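Local atomic coordinates of replicative DNA helicase DnaB, 1st part (Mycobacterium tuberculosis, PDB entry 2R5U), a protein that probably unwinds duplex DNA ahead of the replisome as a hexameric, ATP-driven 5'-3' helicase, of which this chain is the N-terminal domain. Residues A32-V37 with G58-P63. Numbering follows the deposited sequence.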
# COMPACT_ATOMS: atom_id res chain seq x y z
N ALA B 32 -2.80 31.82 -24.26
CA ALA B 32 -2.29 33.16 -24.45
C ALA B 32 -2.70 34.03 -23.26
O ALA B 32 -1.88 34.77 -22.73
CB ALA B 32 -2.82 33.76 -25.75
N ALA B 33 -3.97 33.95 -22.86
CA ALA B 33 -4.45 34.75 -21.72
C ALA B 33 -3.77 34.32 -20.39
O ALA B 33 -3.47 35.17 -19.54
CB ALA B 33 -5.95 34.72 -21.63
N GLU B 34 -3.50 33.03 -20.23
CA GLU B 34 -2.73 32.56 -19.06
C GLU B 34 -1.33 33.19 -18.99
O GLU B 34 -0.87 33.57 -17.91
CB GLU B 34 -2.58 31.03 -19.03
CG GLU B 34 -3.92 30.29 -18.78
CD GLU B 34 -3.81 28.78 -18.60
OE1 GLU B 34 -2.71 28.20 -18.48
OE2 GLU B 34 -4.90 28.15 -18.56
N GLN B 35 -0.66 33.24 -20.13
CA GLN B 35 0.69 33.83 -20.23
C GLN B 35 0.67 35.30 -19.85
O GLN B 35 1.47 35.74 -19.05
CB GLN B 35 1.26 33.61 -21.64
CG GLN B 35 1.65 32.16 -21.92
CD GLN B 35 1.93 31.90 -23.39
OE1 GLN B 35 1.53 32.66 -24.27
NE2 GLN B 35 2.58 30.80 -23.66
N SER B 36 -0.28 36.04 -20.41
CA SER B 36 -0.45 37.47 -20.14
C SER B 36 -0.75 37.79 -18.66
O SER B 36 -0.23 38.77 -18.11
CB SER B 36 -1.57 38.05 -21.03
OG SER B 36 -1.22 37.99 -22.41
N VAL B 37 -1.60 36.96 -18.04
CA VAL B 37 -1.86 37.06 -16.59
C VAL B 37 -0.58 36.92 -15.77
O VAL B 37 -0.32 37.73 -14.87
CB VAL B 37 -2.89 36.02 -16.09
CG1 VAL B 37 -2.88 35.99 -14.55
CG2 VAL B 37 -4.25 36.39 -16.54
N GLY B 58 -6.23 26.19 -9.18
CA GLY B 58 -6.68 25.21 -10.16
C GLY B 58 -7.20 25.79 -11.47
O GLY B 58 -7.46 25.03 -12.40
N ASP B 59 -7.32 27.11 -11.55
CA ASP B 59 -7.89 27.78 -12.73
C ASP B 59 -7.03 27.72 -14.01
O ASP B 59 -7.53 27.88 -15.14
CB ASP B 59 -8.29 29.22 -12.40
CG ASP B 59 -9.65 29.32 -11.68
OD1 ASP B 59 -10.39 28.30 -11.57
OD2 ASP B 59 -9.99 30.43 -11.22
N PHE B 60 -5.74 27.48 -13.85
CA PHE B 60 -4.85 27.41 -15.01
C PHE B 60 -4.93 26.01 -15.62
O PHE B 60 -4.84 25.04 -14.90
CB PHE B 60 -3.42 27.75 -14.60
CG PHE B 60 -3.22 29.21 -14.34
CD1 PHE B 60 -3.54 29.75 -13.10
CD2 PHE B 60 -2.79 30.06 -15.36
CE1 PHE B 60 -3.38 31.13 -12.86
CE2 PHE B 60 -2.64 31.43 -15.13
CZ PHE B 60 -2.92 31.96 -13.87
N TYR B 61 -5.13 25.94 -16.93
CA TYR B 61 -5.13 24.65 -17.62
C TYR B 61 -3.74 24.03 -17.63
O TYR B 61 -3.58 22.84 -17.32
CB TYR B 61 -5.64 24.77 -19.07
CG TYR B 61 -5.62 23.43 -19.78
CD1 TYR B 61 -4.76 23.20 -20.85
CD2 TYR B 61 -6.42 22.36 -19.34
CE1 TYR B 61 -4.72 21.95 -21.50
CE2 TYR B 61 -6.38 21.11 -19.96
CZ TYR B 61 -5.54 20.91 -21.04
OH TYR B 61 -5.50 19.68 -21.66
N ARG B 62 -2.73 24.82 -17.99
CA ARG B 62 -1.36 24.29 -18.07
C ARG B 62 -0.72 24.18 -16.68
O ARG B 62 -0.66 25.18 -15.96
CB ARG B 62 -0.52 25.20 -18.97
CG ARG B 62 0.57 24.45 -19.70
CD ARG B 62 1.53 25.41 -20.33
NE ARG B 62 2.91 25.24 -19.85
CZ ARG B 62 3.82 24.48 -20.45
NH1 ARG B 62 5.06 24.41 -19.96
NH2 ARG B 62 3.51 23.79 -21.55
N PRO B 63 -0.26 22.97 -16.29
CA PRO B 63 0.41 22.75 -15.00
C PRO B 63 1.59 23.71 -14.70
O PRO B 63 1.69 24.20 -13.58
CB PRO B 63 0.90 21.30 -15.11
CG PRO B 63 -0.05 20.66 -16.06
CD PRO B 63 -0.39 21.71 -17.06
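The helical segment 32-37 faces the irregular segment 58-63 across a CA-to-CA distance of 6.9 Å between Glu34 and Phe60, the closest pair of CA atoms across the two segments. Glu34 carries most of the contact. Its CG stands anti to the carbonyl carbon (chi1 -68°) and the chain runs extended beyond it, so the carboxylate reaches the loop backbone. Glu34 OE2 accepts a hydrogen bond from Tyr61 N at 2.8 Å. This N-H comes from above the carboxylate plane, 29° out of it. OE1 takes a weak but fairly straight bond from the next amide, Arg62 N to Glu34 OE1 at 3.4 Å. The stronger partner of OE1 is His65 ND1, on helix 63-77. The carboxylate thus spans two successive peptide N-H groups, one bound firmly through OE2 and one weakly through OE1, just ahead of helix 63-77, where Arg62 is the N-cap residue. A negative charge here may also interact favourably with the dipole of that helix start.

The contact joins helix 31-43 to the loop between helices 45-52 and 63-77. It lies in the all-helical N-terminal domain of DnaB, near the centre of the chain, and no other subunit of the hexamer touches the two segments.

Phe60 and Glu34 run past each other in opposite directions. The closest carbons are Glu34 CG and Phe60 CD2, 3.6 Å apart. The carboxylate is steeply turned against the ring, with the planes at 77°. The carbonyl oxygen of Glu34 lies in the ring plane at its edge, 3.9 Å from Phe60 CE2. Further along the helix, Val37 CG1 touches the ring tip edge-on, 4.1 Å from Phe60 CZ. Leu38, Leu55 and Tyr69 also pack on Phe60. Tyr61 CB sits 3.5 Å from Glu34 OE2, while the rest of its side chain leads away, and Tyr61 also touches Pro27, Gln29 and Arg133.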